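Local coordinates for transcriptional repressor, TetR family (Thermus thermophilus, PDB 3ANP), which represses transcription as a TetR-family regulator that controls fatty acid degradation and binds the acyl-CoA lauroyl-CoA, at the interface of chains A and B. Sequence-based numbering; all coordinates share one arbitrary frame. Chains: chain A/B, Transcriptional repressor, TetR family.

Contact 1 and contact 2 are parts of one two-fold symmetric interface, with the centres of their C-alpha atoms about 14 Å apart. Each sets helix 178-191 of one chain against the loop residue Phe149 and the first turns of the helix starting at 151 in the other: chain A gives helix 178-191 in contact 1, chain B in contact 2. Lys184, Leu188, Phe149 and Thr157 take part in both, with the chains exchanged. Contact 1 adds A:Glu181 and B:Arg153, contact 2 A:Arg146, B:Arg187 and B:Glu191. The pairing is that expected of a TetR-family dimer, whose C-terminal helices hold the two subunits together.

Contact 1: the interface of chains A and B. Residues chain A 161, 181, 184, 188; chain B 149, 153, 157.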
ATOM      1  N   LEU A 161      -2.697  -3.784   3.335  1.00 15.21           N
ATOM      2  CA  LEU A 161      -3.463  -4.195   2.156  1.00 17.11           C
ATOM      3  C   LEU A 161      -4.761  -3.411   2.071  1.00 15.73           C
ATOM      4  O   LEU A 161      -5.160  -3.014   0.981  1.00 13.61           O
ATOM      5  CB  LEU A 161      -3.809  -5.686   2.193  1.00 20.29           C
ATOM      6  CG  LEU A 161      -2.732  -6.642   1.691  1.00 25.24           C
ATOM      7  CD1 LEU A 161      -3.303  -8.053   1.635  1.00 30.45           C
ATOM      8  CD2 LEU A 161      -2.282  -6.212   0.305  1.00 25.75           C
ATOM      9  N   GLU A 181     -13.233  -6.547  -2.818  1.00 17.48           N
ATOM     10  CA  GLU A 181     -11.783  -6.427  -2.829  1.00 19.29           C
ATOM     11  C   GLU A 181     -11.192  -6.657  -1.434  1.00 19.32           C
ATOM     12  O   GLU A 181     -10.193  -7.356  -1.286  1.00 18.83           O
ATOM     13  CB  GLU A 181     -11.399  -5.040  -3.365  1.00 21.36           C
ATOM     14  CG  GLU A 181      -9.949  -4.614  -3.148  1.00 23.91           C
ATOM     15  CD  GLU A 181      -8.956  -5.365  -4.022  1.00 22.98           C
ATOM     16  OE1 GLU A 181      -9.360  -5.944  -5.057  1.00 22.99           O
ATOM     17  OE2 GLU A 181      -7.759  -5.354  -3.681  1.00 25.18           O
ATOM     18  N   LYS A 184     -11.331 -10.228  -0.485  1.00 18.52           N
ATOM     19  CA  LYS A 184     -10.274 -10.965  -1.185  1.00 21.31           C
ATOM     20  C   LYS A 184      -8.967 -10.862  -0.393  1.00 19.80           C
ATOM     21  O   LYS A 184      -8.268 -11.862  -0.213  1.00 18.59           O
ATOM     22  CB  LYS A 184     -10.061 -10.403  -2.612  1.00 20.02           C
ATOM     23  CG  LYS A 184      -8.837 -10.986  -3.371  1.00 25.75           C
ATOM     24  CD  LYS A 184      -7.542 -10.157  -3.195  1.00 23.42           C
ATOM     25  CE  LYS A 184      -7.693  -8.770  -3.838  1.00 28.71           C
ATOM     26  NZ  LYS A 184      -6.509  -7.876  -3.665  1.00 29.63           N
ATOM     27  N   LEU A 188      -7.214 -14.174   1.278  1.00 17.34           N
ATOM     28  CA  LEU A 188      -5.865 -14.527   0.857  1.00 18.07           C
ATOM     29  C   LEU A 188      -4.862 -14.512   1.995  1.00 17.17           C
ATOM     30  O   LEU A 188      -4.099 -15.471   2.151  1.00 16.11           O
ATOM     31  CB  LEU A 188      -5.378 -13.618  -0.280  1.00 20.13           C
ATOM     32  CG  LEU A 188      -5.978 -13.905  -1.658  1.00 21.90           C
ATOM     33  CD1 LEU A 188      -5.260 -13.060  -2.703  1.00 23.01           C
ATOM     34  CD2 LEU A 188      -5.818 -15.395  -1.995  1.00 19.84           C
TER
ATOM     35  N   PHE B 149      -9.918 -17.152  -7.031  1.00 20.34           N
ATOM     36  CA  PHE B 149      -9.136 -15.979  -7.418  1.00 21.90           C
ATOM     37  C   PHE B 149      -8.210 -16.428  -8.559  1.00 22.19           C
ATOM     38  O   PHE B 149      -7.697 -17.547  -8.548  1.00 21.49           O
ATOM     39  CB  PHE B 149      -8.312 -15.465  -6.227  1.00 25.37           C
ATOM     40  CG  PHE B 149      -9.155 -14.973  -5.089  1.00 24.98           C
ATOM     41  CD1 PHE B 149     -10.042 -13.907  -5.273  1.00 26.74           C
ATOM     42  CD2 PHE B 149      -9.103 -15.594  -3.848  1.00 27.07           C
ATOM     43  CE1 PHE B 149     -10.873 -13.470  -4.228  1.00 27.68           C
ATOM     44  CE2 PHE B 149      -9.925 -15.170  -2.795  1.00 28.88           C
ATOM     45  CZ  PHE B 149     -10.816 -14.101  -2.991  1.00 27.85           C
ATOM     46  N   ARG B 153      -4.676 -12.196 -10.242  1.00 15.70           N
ATOM     47  CA  ARG B 153      -5.132 -11.447  -9.091  1.00 17.75           C
ATOM     48  C   ARG B 153      -4.283 -11.712  -7.854  1.00 16.80           C
ATOM     49  O   ARG B 153      -3.945 -10.781  -7.125  1.00 16.03           O
ATOM     50  CB  ARG B 153      -6.608 -11.726  -8.799  1.00 16.98           C
ATOM     51  CG  ARG B 153      -7.220 -10.604  -7.973  1.00 24.99           C
ATOM     52  CD  ARG B 153      -8.724 -10.710  -7.833  1.00 24.64           C
ATOM     53  NE  ARG B 153      -9.243  -9.576  -7.078  1.00 24.25           N
ATOM     54  CZ  ARG B 153     -10.467  -9.516  -6.571  1.00 27.10           C
ATOM     55  NH1 ARG B 153     -11.305 -10.532  -6.748  1.00 23.50           N
ATOM     56  NH2 ARG B 153     -10.843  -8.451  -5.867  1.00 25.47           N
ATOM     57  N   THR B 157      -1.595  -9.256  -5.923  1.00 15.10           N
ATOM     58  CA  THR B 157      -1.671  -8.968  -4.492  1.00 15.17           C
ATOM     59  C   THR B 157      -0.294  -9.178  -3.829  1.00 16.88           C
ATOM     60  O   THR B 157       0.072  -8.442  -2.905  1.00 15.21           O
ATOM     61  CB  THR B 157      -2.722  -9.848  -3.778  1.00 18.51           C
ATOM     62  OG1 THR B 157      -4.026  -9.554  -4.307  1.00 17.66           O
ATOM     63  CG2 THR B 157      -2.725  -9.560  -2.276  1.00 19.38           C
TER
HETATM   64  O   HOH W   1      -7.912  -7.198  -7.008  1.00 35.48           O
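A:Lys184 crosses the face of the B:Phe149 ring and runs on to the hydroxyl of B:Thr157, touching the partner chain along its length. Its CB lies 3.6 Å from ring atom CE1 of B:Phe149. CG sits over the ring face in a CH-pi contact, 3.3 Å from CE1 of B:Phe149. CG of A:Lys184 also lies over the centre of the B:Arg153 guanidinium, 3.9 Å from CZ of B:Arg153; the two flat groups meet it from directions roughly at right angles. CD turns toward OG1 of B:Thr157, while CE passes 3.7 Å from NE of B:Arg153. Bends at chi2 (-92°) and chi3 (-66°) swing the chain off the ring and bring NZ to the threonine, the two side chains meeting tip to tip. NZ of A:Lys184 donates to OG1 of B:Thr157 at 3.1 Å. NZ of A:Lys184 also forms a salt bridge with OE2 of A:Glu181 at 2.8 Å. OG1 of B:Thr157 in turn donates to the backbone carbonyl of B:Arg153. The other carboxylate oxygen, OE1 of A:Glu181, takes NH2 of B:Arg153 at 3.0 Å in a nearly straight bond, lying in the guanidinium plane although the arginine comes from above the carboxylate plane. A water bridges the same OE1 to NE of B:Arg153. The carboxylate thus stands between two basic groups and would be expected to offset their like charges. A methionine at A:Lys184 would probably leave OE2 of A:Glu181 and OG1 of B:Thr157 without their shared ammonium partner. Farther along, CD2 of A:Leu188 packs 3.8 Å from CD2 of B:Phe149. A:Glu181, A:Lys184 and A:Leu188 lie along one side of helix 178-191, facing B:Phe149 in the loop before helix 151-171 and the first turns of that helix, with A:Leu161 contributed by the neighbouring helix 151-172.

Contact 2: the interface of chains A and B. Residues chain A 146, 149, 154, 157; chain B 184, 187-188, 191-192.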
ATOM      1  N   ARG A 146      -0.855 -19.188  13.136  1.00 21.53           N
ATOM      2  CA  ARG A 146       0.589 -19.447  13.208  1.00 21.88           C
ATOM      3  C   ARG A 146       1.242 -18.538  14.253  1.00 22.53           C
ATOM      4  O   ARG A 146       0.747 -17.444  14.538  1.00 20.26           O
ATOM      5  CB  ARG A 146       1.242 -19.226  11.843  1.00 22.50           C
ATOM      6  CG  ARG A 146       1.181 -17.786  11.344  1.00 20.77           C
ATOM      7  CD  ARG A 146       1.542 -17.748   9.876  1.00 15.69           C
ATOM      8  NE  ARG A 146       2.835 -18.361   9.623  1.00 22.77           N
ATOM      9  CZ  ARG A 146       3.204 -18.846   8.447  1.00 19.33           C
ATOM     10  NH1 ARG A 146       2.369 -18.783   7.416  1.00 21.14           N
ATOM     11  NH2 ARG A 146       4.401 -19.406   8.304  1.00 23.06           N
ATOM     12  N   PHE A 149       5.166 -15.477  13.525  1.00 24.87           N
ATOM     13  CA  PHE A 149       5.089 -14.037  13.239  1.00 23.80           C
ATOM     14  C   PHE A 149       4.224 -13.421  14.344  1.00 23.01           C
ATOM     15  O   PHE A 149       3.288 -14.057  14.818  1.00 21.72           O
ATOM     16  CB  PHE A 149       4.448 -13.771  11.869  1.00 25.97           C
ATOM     17  CG  PHE A 149       5.304 -14.180  10.713  1.00 22.93           C
ATOM     18  CD1 PHE A 149       6.527 -13.551  10.479  1.00 26.79           C
ATOM     19  CD2 PHE A 149       4.908 -15.215   9.871  1.00 24.69           C
ATOM     20  CE1 PHE A 149       7.349 -13.947   9.423  1.00 26.95           C
ATOM     21  CE2 PHE A 149       5.721 -15.625   8.805  1.00 24.53           C
ATOM     22  CZ  PHE A 149       6.945 -14.990   8.582  1.00 29.14           C
HETATM   23  N   MSE A 154       1.322  -9.366  11.592  1.00 17.38           N
HETATM   24  CA  MSE A 154       0.318  -9.883  10.668  1.00 19.80           C
HETATM   25  C   MSE A 154      -0.828  -8.879  10.557  1.00 18.58           C
HETATM   26  O   MSE A 154      -1.389  -8.676   9.479  1.00 20.68           O
HETATM   27  CB  MSE A 154      -0.179 -11.248  11.155  1.00 19.66           C
HETATM   28  CG  MSE A 154       0.966 -12.270  11.183  1.00 24.88           C
HETATM   29 SE   MSE A 154       0.408 -14.090  11.476  1.00 35.15          SE
HETATM   30  CE  MSE A 154      -0.048 -13.967  13.348  1.00 23.56           C
ATOM     31  N   THR A 157       0.246  -6.096   8.275  1.00 14.67           N
ATOM     32  CA  THR A 157       0.186  -6.519   6.885  1.00 14.66           C
ATOM     33  C   THR A 157      -1.224  -6.434   6.311  1.00 15.29           C
ATOM     34  O   THR A 157      -1.424  -5.937   5.192  1.00 15.18           O
ATOM     35  CB  THR A 157       0.723  -7.974   6.726  1.00 19.49           C
ATOM     36  OG1 THR A 157       2.112  -8.014   7.087  1.00 19.51           O
ATOM     37  CG2 THR A 157       0.568  -8.450   5.286  1.00 20.77           C
TER
ATOM     38  N   LYS B 184       8.467 -12.821   4.579  1.00 17.89           N
ATOM     39  CA  LYS B 184       7.269 -12.807   5.421  1.00 16.36           C
ATOM     40  C   LYS B 184       6.030 -12.620   4.524  1.00 17.90           C
ATOM     41  O   LYS B 184       5.033 -13.319   4.677  1.00 17.24           O
ATOM     42  CB  LYS B 184       7.324 -11.666   6.442  1.00 19.86           C
ATOM     43  CG  LYS B 184       6.044 -11.516   7.257  1.00 22.09           C
ATOM     44  CD  LYS B 184       5.631 -10.057   7.398  1.00 27.57           C
ATOM     45  CE  LYS B 184       5.106  -9.488   6.108  1.00 32.91           C
ATOM     46  NZ  LYS B 184       4.998  -7.986   6.134  1.00 24.66           N
ATOM     47  N   ARG B 187       5.432 -15.928   2.698  1.00 20.06           N
ATOM     48  CA  ARG B 187       4.928 -16.972   3.606  1.00 20.72           C
ATOM     49  C   ARG B 187       3.452 -16.769   3.938  1.00 20.88           C
ATOM     50  O   ARG B 187       2.644 -17.705   3.840  1.00 17.08           O
ATOM     51  CB  ARG B 187       5.720 -16.996   4.924  1.00 26.49           C
ATOM     52  CG  ARG B 187       7.223 -17.213   4.779  1.00 36.47           C
ATOM     53  CD  ARG B 187       7.556 -18.574   4.194  1.00 42.15           C
ATOM     54  NE  ARG B 187       7.131 -19.662   5.073  1.00 49.59           N
ATOM     55  CZ  ARG B 187       7.561 -19.833   6.319  1.00 51.57           C
ATOM     56  NH1 ARG B 187       8.439 -18.985   6.846  1.00 52.40           N
ATOM     57  NH2 ARG B 187       7.104 -20.848   7.044  1.00 52.37           N
ATOM     58  N   LEU B 188       3.103 -15.546   4.334  1.00 18.16           N
ATOM     59  CA  LEU B 188       1.723 -15.245   4.695  1.00 18.38           C
ATOM     60  C   LEU B 188       0.731 -15.350   3.541  1.00 17.91           C
ATOM     61  O   LEU B 188      -0.351 -15.921   3.690  1.00 15.75           O
ATOM     62  CB  LEU B 188       1.624 -13.852   5.329  1.00 14.61           C
ATOM     63  CG  LEU B 188       2.336 -13.648   6.674  1.00 17.24           C
ATOM     64  CD1 LEU B 188       2.032 -12.249   7.180  1.00 17.91           C
ATOM     65  CD2 LEU B 188       1.873 -14.676   7.696  1.00 18.46           C
ATOM     66  N   GLU B 191       0.874 -19.366   2.300  1.00 16.00           N
ATOM     67  CA  GLU B 191       0.383 -20.293   3.314  1.00 15.74           C
ATOM     68  C   GLU B 191      -0.785 -19.825   4.157  1.00 16.78           C
ATOM     69  O   GLU B 191      -1.569 -20.640   4.643  1.00 15.45           O
ATOM     70  CB  GLU B 191       1.525 -20.656   4.257  1.00 18.82           C
ATOM     71  CG  GLU B 191       2.718 -21.294   3.578  1.00 20.80           C
ATOM     72  CD  GLU B 191       3.964 -21.167   4.426  1.00 25.92           C
ATOM     73  OE1 GLU B 191       3.821 -20.973   5.653  1.00 21.26           O
ATOM     74  OE2 GLU B 191       5.077 -21.264   3.865  1.00 27.23           O
ATOM     75  N   GLY B 192      -0.898 -18.520   4.333  1.00 14.40           N
ATOM     76  CA  GLY B 192      -1.965 -17.995   5.155  1.00 13.11           C
ATOM     77  C   GLY B 192      -1.533 -17.899   6.606  1.00 15.65           C
ATOM     78  O   GLY B 192      -0.535 -18.503   7.029  1.00 14.89           O
TER
HETATM   79  O   HOH W   2       4.053  -6.014   8.423  1.00 20.57           O
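B:Leu188 and A:Phe149 slide past each other in opposite directions at the apolar centre, with CD2 of the leucine 3.8 Å from ring atom CD2 of the phenylalanine. The same methyl touches CD of A:Arg146 and, more loosely, the selenium of A:Met154, a selenomethionine. The leucine's other methyl, CD1, faces CG of that residue. B:Lys184 lays its CG over the A:Phe149 ring, 3.5 Å above the plane and displaced toward the rim at CE1. With chi1 at 174° its CG points away from the backbone N and onto this face; bends farther along then carry NZ to OG1 of A:Thr157, to which it donates at 3.0 Å. A water bonded to both NZ and OG1 supports this pair.

On the opposite flank, A:Arg146 passes from the apolar core to the polar rim. One face of its guanidinium is covered near the rim by CE2 of A:Phe149. NH1 donates to the carbonyl oxygen of B:Gly192 at 2.9 Å, just past the end of helix 178-191. NH1 and NH2 also grip OE1 of B:Glu191 end-on from one face of the carboxylate, the NH2 bond measuring 3.1 Å; neither bond is straight, at about 140° at the hydrogen. Guanidinium and carboxylate planes are 23° apart. The second oxygen, OE2 of B:Glu191, accepts NE of B:Arg187 at 2.9 Å in a straighter bond lying in that guanidinium's plane, although B:Arg187 is poorly ordered. B:Glu191 therefore lies between two arginines and probably balances their charges. Leucine and phenylalanine give the patch its apolar centre, while the lysine and arginine bonds at either end probably help to fix how helix 178-191 of chain B lies on chain A, as expected for a TetR-family dimer.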